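Local structure of dual specificity protein phosphatase 12 (Homo sapiens, 4KI9) at residues A[67-72]-A[137-142]; A[109-114]-A[142-147]. The protein removes phosphate from phosphotyrosine and from phosphoserine or phosphothreonine of proteins, through the catalytic domain present here, and can dephosphorylate glucokinase in vitro. The protein carries 2 engineered substitutions. All blocks are in the same frame, centred on the assembly; numbering follows the deposited sequence.

Contact 1 is a buried contact between two helices, 68-80 and 130-141. Contact 2 lies at the surface and joins the turn leading into helix 112-122 to the loop after helix 130-141. Each turns on one tyrosine reaching from the C-terminal end of helix 130-141 or just past it. The chemistry differs with place. In contact 1 the phenol donates a hydrogen bond to a carboxylate; in contact 2 the ring rests mainly on backbone, with the Gln109 and Pro111 side chains beside it, and no hydrogen bond joins the segments. The centres are about 6 Å apart, and two bonds tie the contacts together: Gln140 OE1 to Phe112 N and Asp69 OD1 to Val146 N.

Contact 1. Residues A[67-72]-A[137-142]. Engineered in segment 67-72: Ala71 (natural residue Cys).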
ATOM      1  N   HIS A  67       1.450  -8.902   4.429  1.00 18.10           N
ATOM      2  CA  HIS A  67       0.516  -7.892   4.957  1.00 17.47           C
ATOM      3  C   HIS A  67      -0.455  -7.298   3.934  1.00 18.67           C
ATOM      4  O   HIS A  67      -1.306  -6.471   4.291  1.00 15.17           O
ATOM      5  CB  HIS A  67       1.302  -6.748   5.608  1.00 15.07           C
ATOM      6  CG  HIS A  67       2.218  -7.205   6.688  1.00 23.00           C
ATOM      7  ND1 HIS A  67       3.512  -7.612   6.439  1.00 36.45           N
ATOM      8  CD2 HIS A  67       2.018  -7.382   8.014  1.00 24.31           C
ATOM      9  CE1 HIS A  67       4.079  -7.979   7.573  1.00 32.58           C
ATOM     10  NE2 HIS A  67       3.195  -7.851   8.544  1.00 33.94           N
ATOM     11  N   LEU A  68      -0.341  -7.708   2.673  1.00 16.25           N
ATOM     12  CA  LEU A  68      -1.085  -7.060   1.599  1.00 15.80           C
ATOM     13  C   LEU A  68      -2.600  -7.235   1.683  1.00 18.26           C
ATOM     14  O   LEU A  68      -3.333  -6.295   1.419  1.00 19.67           O
ATOM     15  CB  LEU A  68      -0.580  -7.495   0.204  1.00 13.69           C
ATOM     16  CG  LEU A  68       0.832  -7.051  -0.186  1.00 16.47           C
ATOM     17  CD1 LEU A  68       1.229  -7.596  -1.591  1.00 17.50           C
ATOM     18  CD2 LEU A  68       0.966  -5.524  -0.100  1.00 19.07           C
ATOM     19  N   ASP A  69      -3.080  -8.432   2.009  1.00 15.54           N
ATOM     20  CA  ASP A  69      -4.518  -8.614   2.140  1.00 15.44           C
ATOM     21  C   ASP A  69      -5.107  -7.762   3.280  1.00 16.33           C
ATOM     22  O   ASP A  69      -6.171  -7.195   3.112  1.00 14.99           O
ATOM     23  CB  ASP A  69      -4.896 -10.083   2.306  1.00 22.09           C
ATOM     24  CG  ASP A  69      -4.894 -10.852   0.970  1.00 23.03           C
ATOM     25  OD1 ASP A  69      -4.892 -12.091   1.008  1.00 27.49           O
ATOM     26  OD2 ASP A  69      -4.894 -10.228  -0.109  1.00 19.76           O
ATOM     27  N   ARG A  70      -4.401  -7.657   4.409  1.00 14.47           N
ATOM     28  CA  ARG A  70      -4.834  -6.797   5.528  1.00 17.39           C
ATOM     29  C   ARG A  70      -4.875  -5.326   5.106  1.00 20.75           C
ATOM     30  O   ARG A  70      -5.825  -4.590   5.395  1.00 15.42           O
ATOM     31  CB  ARG A  70      -3.859  -6.922   6.703  1.00 17.46           C
ATOM     32  CG  ARG A  70      -3.927  -8.224   7.516  1.00 19.84           C
ATOM     33  CD  ARG A  70      -2.655  -8.336   8.408  1.00 23.60           C
ATOM     34  NE  ARG A  70      -2.785  -9.364   9.432  1.00 32.30           N
ATOM     35  CZ  ARG A  70      -1.964  -9.524  10.475  1.00 41.32           C
ATOM     36  NH1 ARG A  70      -0.914  -8.721  10.663  1.00 39.90           N
ATOM     37  NH2 ARG A  70      -2.195 -10.502  11.342  1.00 33.05           N
ATOM     38  N   ALA A  71      -3.832  -4.895   4.418  1.00 15.75           N
ATOM     39  CA  ALA A  71      -3.734  -3.510   3.992  1.00 15.03           C
ATOM     40  C   ALA A  71      -4.843  -3.201   2.999  1.00 13.30           C
ATOM     41  O   ALA A  71      -5.540  -2.191   3.129  1.00 16.86           O
ATOM     42  CB  ALA A  71      -2.369  -3.263   3.346  1.00 14.92           C
ATOM     43  N   VAL A  72      -4.991  -4.062   1.993  1.00 16.73           N
ATOM     44  CA  VAL A  72      -6.016  -3.866   0.966  1.00 16.30           C
ATOM     45  C   VAL A  72      -7.437  -3.904   1.566  1.00 20.01           C
ATOM     46  O   VAL A  72      -8.311  -3.130   1.157  1.00 18.90           O
ATOM     47  CB  VAL A  72      -5.881  -4.884  -0.181  1.00 17.58           C
ATOM     48  CG1 VAL A  72      -7.116  -4.816  -1.107  1.00 16.17           C
ATOM     49  CG2 VAL A  72      -4.550  -4.629  -0.963  1.00 13.73           C
ATOM     50  N   LYS A 137       4.415  -9.436  -7.901  1.00 22.26           N
ATOM     51  CA  LYS A 137       4.297 -10.457  -8.939  1.00 21.97           C
ATOM     52  C   LYS A 137       3.820 -11.767  -8.327  1.00 22.22           C
ATOM     53  O   LYS A 137       2.967 -12.450  -8.894  1.00 18.67           O
ATOM     54  CB  LYS A 137       5.632 -10.625  -9.694  1.00 23.64           C
ATOM     55  CG  LYS A 137       5.911  -9.429 -10.585  1.00 30.89           C
ATOM     56  CD  LYS A 137       7.216  -9.557 -11.361  1.00 37.23           C
ATOM     57  CE  LYS A 137       7.456  -8.296 -12.167  1.00 44.47           C
ATOM     58  NZ  LYS A 137       8.887  -8.116 -12.522  1.00 51.41           N
ATOM     59  N   LEU A 138       4.337 -12.092  -7.140  1.00 17.65           N
ATOM     60  CA  LEU A 138       3.884 -13.277  -6.419  1.00 22.78           C
ATOM     61  C   LEU A 138       2.414 -13.157  -6.029  1.00 19.94           C
ATOM     62  O   LEU A 138       1.664 -14.115  -6.138  1.00 21.23           O
ATOM     63  CB  LEU A 138       4.718 -13.503  -5.162  1.00 19.56           C
ATOM     64  CG  LEU A 138       6.218 -13.715  -5.396  1.00 27.55           C
ATOM     65  CD1 LEU A 138       6.851 -14.190  -4.126  1.00 22.00           C
ATOM     66  CD2 LEU A 138       6.484 -14.703  -6.531  1.00 28.95           C
ATOM     67  N   TYR A 139       2.029 -11.976  -5.552  1.00 21.50           N
ATOM     68  CA  TYR A 139       0.639 -11.657  -5.222  1.00 20.39           C
ATOM     69  C   TYR A 139      -0.301 -11.940  -6.402  1.00 20.62           C
ATOM     70  O   TYR A 139      -1.316 -12.602  -6.237  1.00 17.52           O
ATOM     71  CB  TYR A 139       0.552 -10.185  -4.819  1.00 18.33           C
ATOM     72  CG  TYR A 139      -0.693  -9.743  -4.055  1.00 17.40           C
ATOM     73  CD1 TYR A 139      -1.109 -10.408  -2.902  1.00 17.53           C
ATOM     74  CD2 TYR A 139      -1.394  -8.608  -4.450  1.00 17.86           C
ATOM     75  CE1 TYR A 139      -2.219  -9.971  -2.177  1.00 21.35           C
ATOM     76  CE2 TYR A 139      -2.511  -8.162  -3.737  1.00 21.34           C
ATOM     77  CZ  TYR A 139      -2.906  -8.840  -2.600  1.00 25.23           C
ATOM     78  OH  TYR A 139      -3.999  -8.402  -1.889  1.00 26.41           O
ATOM     79  N   GLN A 140       0.042 -11.440  -7.586  1.00 22.65           N
ATOM     80  CA  GLN A 140      -0.712 -11.739  -8.806  1.00 26.97           C
ATOM     81  C   GLN A 140      -0.722 -13.249  -9.092  1.00 30.48           C
ATOM     82  O   GLN A 140      -1.780 -13.853  -9.315  1.00 25.15           O
ATOM     83  CB  GLN A 140      -0.111 -10.984 -10.001  1.00 27.98           C
ATOM     84  CG  GLN A 140      -0.752 -11.310 -11.359  1.00 28.21           C
ATOM     85  CD  GLN A 140      -0.092 -10.562 -12.507  1.00 34.37           C
ATOM     86  OE1 GLN A 140       0.563  -9.539 -12.299  1.00 29.37           O
ATOM     87  NE2 GLN A 140      -0.261 -11.073 -13.727  1.00 30.76           N
ATOM     88  N   ALA A 141       0.457 -13.858  -9.075  1.00 26.37           N
ATOM     89  CA  ALA A 141       0.572 -15.288  -9.355  1.00 30.57           C
ATOM     90  C   ALA A 141      -0.281 -16.133  -8.405  1.00 29.13           C
ATOM     91  O   ALA A 141      -0.739 -17.206  -8.776  1.00 30.34           O
ATOM     92  CB  ALA A 141       2.039 -15.732  -9.306  1.00 28.37           C
ATOM     93  N   MET A 142      -0.499 -15.644  -7.185  1.00 25.94           N
ATOM     94  CA  MET A 142      -1.367 -16.334  -6.222  1.00 26.16           C
ATOM     95  C   MET A 142      -2.863 -16.019  -6.411  1.00 27.54           C
ATOM     96  O   MET A 142      -3.715 -16.536  -5.692  1.00 25.81           O
ATOM     97  CB  MET A 142      -0.937 -16.017  -4.781  1.00 24.87           C
ATOM     98  CG  MET A 142       0.388 -16.669  -4.343  1.00 21.33           C
ATOM     99  SD  MET A 142       0.787 -16.371  -2.586  1.00 25.78           S
ATOM    100  CE  MET A 142       1.164 -14.624  -2.639  1.00 24.58           C
TER
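Tyr139 OH donates a hydrogen bond to Asp69 OD2 at 2.7 Å. The hydroxyl approaches almost in line with the CG-OD2 bond, and OD2 lies at the ring edge, in its plane. Carboxylate and ring planes are 53° apart. OD2 also forms a salt bridge with Lys106, and OD1 accepts a hydrogen bond from Val146 N. With partners on both oxygens, the carboxylate has little freedom to turn. The lysine charge is likely to favour the ionised form of Asp69.

Segments 67-72 and 137-142 belong to helices 68-80 and 130-141 of the dual specificity phosphatase domain, whose helices pack around a mixed sheet. The short segment axes are nearly perpendicular and 13.1 Å apart at closest approach. The tyrosine side chain reaches toward helix 68-80, its CG anti to the backbone N (chi1 -163°), and is met by side chains from that helix.

Leu68 CD1 makes a CH-pi contact over one face of the Tyr139 ring, 3.9 Å from its centroid and displaced toward CG. Leu68 CB, 3.8 Å from Tyr139 CE1, and Val72 CG2, 3.9 Å from Tyr139 OH, add van der Waals contacts at the hydroxyl end. Leu68 also packs on Ile99 and Ala102 of helix 95-108.

Contact 2. Residues A[109-114]-A[142-147]; sequences QLPFEK and MGYEVD
Tyr144 lays its ring against the backbone of Gln109 and Leu110. Its CB points toward that segment, and CG lies beside the backbone N (chi1 -51°), which carries the ring across to the turn. On one side of the ring CD2 is 3.6 Å from Gln109 OE1. The amide and ring planes are 75° apart. Next along, CE2 has Gln109 CA at 4.0 Å, over one ring face. On the other side CE1 is 3.2 Å from Leu110 O, which approaches obliquely, and CZ is 3.5 Å from the same oxygen. The tip, OH, lies 3.1 Å from both Leu110 C and Pro111 N. Neither Leu110 O nor the proline nitrogen forms a hydrogen bond with it. Pro111 CD closes in at 3.7 Å from Tyr144 OH. Without the ring, as with an alanine here, a gap would probably open beside the Leu110-Pro111 peptide, and Met105 would lose a neighbour.

Gly143 ends helix 130-141 in a Schellman motif, just before the tyrosine. Pro111 is the N-cap residue of helix 112-122. Tyr144 also touches Met105, so it sits where helix 95-108 gives way to helix 112-122, beside the C-terminal end of helix 130-141.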
ATOM      1  N   GLN A 109      -8.578  -6.555 -10.326  1.00 27.23           N
ATOM      2  CA  GLN A 109      -8.049  -7.796 -10.888  1.00 30.05           C
ATOM      3  C   GLN A 109      -7.121  -7.453 -12.043  1.00 29.26           C
ATOM      4  O   GLN A 109      -7.305  -7.930 -13.161  1.00 30.42           O
ATOM      5  CB  GLN A 109      -9.177  -8.711 -11.377  1.00 33.44           C
ATOM      6  CG  GLN A 109     -10.247  -8.980 -10.337  1.00 44.02           C
ATOM      7  CD  GLN A 109     -10.269 -10.422  -9.880  1.00 52.08           C
ATOM      8  OE1 GLN A 109      -9.229 -11.013  -9.593  1.00 42.84           O
ATOM      9  NE2 GLN A 109     -11.462 -10.996  -9.804  1.00 63.39           N
ATOM     10  N   LEU A 110      -6.150  -6.588 -11.772  1.00 27.91           N
ATOM     11  CA  LEU A 110      -5.249  -6.061 -12.800  1.00 27.65           C
ATOM     12  C   LEU A 110      -3.851  -6.604 -12.562  1.00 28.67           C
ATOM     13  O   LEU A 110      -3.374  -6.584 -11.429  1.00 32.71           O
ATOM     14  CB  LEU A 110      -5.151  -4.546 -12.654  1.00 31.99           C
ATOM     15  CG  LEU A 110      -5.836  -3.527 -13.549  1.00 44.43           C
ATOM     16  CD1 LEU A 110      -5.293  -2.152 -13.193  1.00 47.82           C
ATOM     17  CD2 LEU A 110      -5.602  -3.828 -15.020  1.00 40.80           C
ATOM     18  N   PRO A 111      -3.170  -7.066 -13.624  1.00 26.06           N
ATOM     19  CA  PRO A 111      -1.779  -7.497 -13.459  1.00 29.21           C
ATOM     20  C   PRO A 111      -0.868  -6.401 -12.900  1.00 31.73           C
ATOM     21  O   PRO A 111      -1.125  -5.211 -13.100  1.00 26.26           O
ATOM     22  CB  PRO A 111      -1.351  -7.854 -14.893  1.00 31.78           C
ATOM     23  CG  PRO A 111      -2.613  -8.259 -15.558  1.00 32.46           C
ATOM     24  CD  PRO A 111      -3.694  -7.383 -14.968  1.00 26.81           C
ATOM     25  N   PHE A 112       0.190  -6.811 -12.208  1.00 26.67           N
ATOM     26  CA  PHE A 112       1.099  -5.876 -11.546  1.00 29.86           C
ATOM     27  C   PHE A 112       1.600  -4.762 -12.466  1.00 35.49           C
ATOM     28  O   PHE A 112       1.590  -3.585 -12.096  1.00 32.11           O
ATOM     29  CB  PHE A 112       2.300  -6.623 -10.952  1.00 26.88           C
ATOM     30  CG  PHE A 112       3.502  -5.743 -10.705  1.00 32.15           C
ATOM     31  CD1 PHE A 112       4.649  -5.871 -11.484  1.00 36.45           C
ATOM     32  CD2 PHE A 112       3.484  -4.785  -9.704  1.00 24.51           C
ATOM     33  CE1 PHE A 112       5.756  -5.066 -11.257  1.00 33.48           C
ATOM     34  CE2 PHE A 112       4.580  -3.979  -9.472  1.00 29.77           C
ATOM     35  CZ  PHE A 112       5.719  -4.115 -10.253  1.00 33.22           C
ATOM     36  N   GLU A 113       2.025  -5.133 -13.669  1.00 34.51           N
ATOM     37  CA  GLU A 113       2.629  -4.165 -14.567  1.00 32.93           C
ATOM     38  C   GLU A 113       1.620  -3.100 -14.974  1.00 34.98           C
ATOM     39  O   GLU A 113       1.962  -1.924 -15.053  1.00 38.43           O
ATOM     40  CB  GLU A 113       3.231  -4.852 -15.802  1.00 43.38           C
ATOM     41  CG  GLU A 113       4.375  -5.801 -15.482  1.00 52.66           C
ATOM     42  CD  GLU A 113       5.681  -5.076 -15.187  1.00 68.95           C
ATOM     43  OE1 GLU A 113       5.701  -3.826 -15.241  1.00 71.03           O
ATOM     44  OE2 GLU A 113       6.692  -5.759 -14.907  1.00 76.38           O
ATOM     45  N   LYS A 114       0.376  -3.509 -15.210  1.00 30.09           N
ATOM     46  CA  LYS A 114      -0.674  -2.555 -15.566  1.00 36.03           C
ATOM     47  C   LYS A 114      -1.032  -1.598 -14.421  1.00 34.19           C
ATOM     48  O   LYS A 114      -1.204  -0.403 -14.639  1.00 37.33           O
ATOM     49  CB  LYS A 114      -1.922  -3.282 -16.085  1.00 33.99           C
ATOM     50  CG  LYS A 114      -1.764  -3.825 -17.506  1.00 49.40           C
ATOM     51  CD  LYS A 114      -2.872  -4.813 -17.831  1.00 62.78           C
ATOM     52  CE  LYS A 114      -2.588  -5.587 -19.104  1.00 72.06           C
ATOM     53  NZ  LYS A 114      -3.350  -6.871 -19.135  1.00 74.72           N
ATOM     54  N   MET A 142      -0.499 -15.644  -7.185  1.00 25.94           N
ATOM     55  CA  MET A 142      -1.367 -16.334  -6.222  1.00 26.16           C
ATOM     56  C   MET A 142      -2.863 -16.019  -6.411  1.00 27.54           C
ATOM     57  O   MET A 142      -3.715 -16.536  -5.692  1.00 25.81           O
ATOM     58  CB  MET A 142      -0.937 -16.017  -4.781  1.00 24.87           C
ATOM     59  CG  MET A 142       0.388 -16.669  -4.343  1.00 21.33           C
ATOM     60  SD  MET A 142       0.787 -16.371  -2.586  1.00 25.78           S
ATOM     61  CE  MET A 142       1.164 -14.624  -2.639  1.00 24.58           C
ATOM     62  N   GLY A 143      -3.187 -15.172  -7.376  1.00 26.28           N
ATOM     63  CA  GLY A 143      -4.577 -14.838  -7.621  1.00 23.08           C
ATOM     64  C   GLY A 143      -5.012 -13.585  -6.891  1.00 24.20           C
ATOM     65  O   GLY A 143      -6.186 -13.437  -6.545  1.00 22.43           O
ATOM     66  N   TYR A 144      -4.066 -12.672  -6.682  1.00 28.29           N
ATOM     67  CA  TYR A 144      -4.302 -11.421  -5.950  1.00 26.14           C
ATOM     68  C   TYR A 144      -4.772 -11.713  -4.539  1.00 27.93           C
ATOM     69  O   TYR A 144      -5.735 -11.124  -4.055  1.00 28.93           O
ATOM     70  CB  TYR A 144      -5.303 -10.516  -6.684  1.00 24.19           C
ATOM     71  CG  TYR A 144      -4.953 -10.295  -8.132  1.00 27.13           C
ATOM     72  CD1 TYR A 144      -3.875  -9.505  -8.485  1.00 27.75           C
ATOM     73  CD2 TYR A 144      -5.699 -10.883  -9.154  1.00 26.14           C
ATOM     74  CE1 TYR A 144      -3.543  -9.309  -9.823  1.00 28.94           C
ATOM     75  CE2 TYR A 144      -5.373 -10.698 -10.485  1.00 29.96           C
ATOM     76  CZ  TYR A 144      -4.297  -9.907 -10.815  1.00 31.87           C
ATOM     77  OH  TYR A 144      -3.965  -9.710 -12.136  1.00 32.78           O
ATOM     78  N   GLU A 145      -4.077 -12.634  -3.890  1.00 19.30           N
ATOM     79  CA  GLU A 145      -4.381 -13.061  -2.530  1.00 23.13           C
ATOM     80  C   GLU A 145      -3.073 -13.460  -1.877  1.00 25.84           C
ATOM     81  O   GLU A 145      -2.124 -13.796  -2.578  1.00 24.50           O
ATOM     82  CB  GLU A 145      -5.264 -14.296  -2.566  1.00 31.14           C
ATOM     83  CG  GLU A 145      -6.673 -14.064  -2.099  1.00 50.39           C
ATOM     84  CD  GLU A 145      -7.439 -15.363  -1.973  1.00 60.70           C
ATOM     85  OE1 GLU A 145      -6.834 -16.424  -2.256  1.00 53.10           O
ATOM     86  OE2 GLU A 145      -8.631 -15.321  -1.591  1.00 67.91           O
ATOM     87  N   VAL A 146      -3.014 -13.426  -0.546  1.00 19.22           N
ATOM     88  CA  VAL A 146      -1.891 -14.017   0.169  1.00 23.77           C
ATOM     89  C   VAL A 146      -2.354 -15.406   0.584  1.00 30.30           C
ATOM     90  O   VAL A 146      -2.942 -15.581   1.646  1.00 34.93           O
ATOM     91  CB  VAL A 146      -1.499 -13.222   1.439  1.00 31.29           C
ATOM     92  CG1 VAL A 146      -0.270 -13.834   2.089  1.00 32.17           C
ATOM     93  CG2 VAL A 146      -1.263 -11.735   1.124  1.00 25.26           C
ATOM     94  N   ASP A 147      -2.117 -16.391  -0.275  1.00 27.48           N
ATOM     95  CA  ASP A 147      -2.553 -17.759  -0.012  1.00 23.19           C
ATOM     96  C   ASP A 147      -1.464 -18.515   0.750  1.00 26.85           C
ATOM     97  O   ASP A 147      -0.504 -19.001   0.154  1.00 27.79           O
ATOM     98  CB  ASP A 147      -2.881 -18.433  -1.352  1.00 30.38           C
ATOM     99  CG  ASP A 147      -3.290 -19.893  -1.213  1.00 33.57           C
ATOM    100  OD1 ASP A 147      -3.563 -20.506  -2.265  1.00 41.66           O
ATOM    101  OD2 ASP A 147      -3.335 -20.434  -0.086  1.00 34.19           O
TER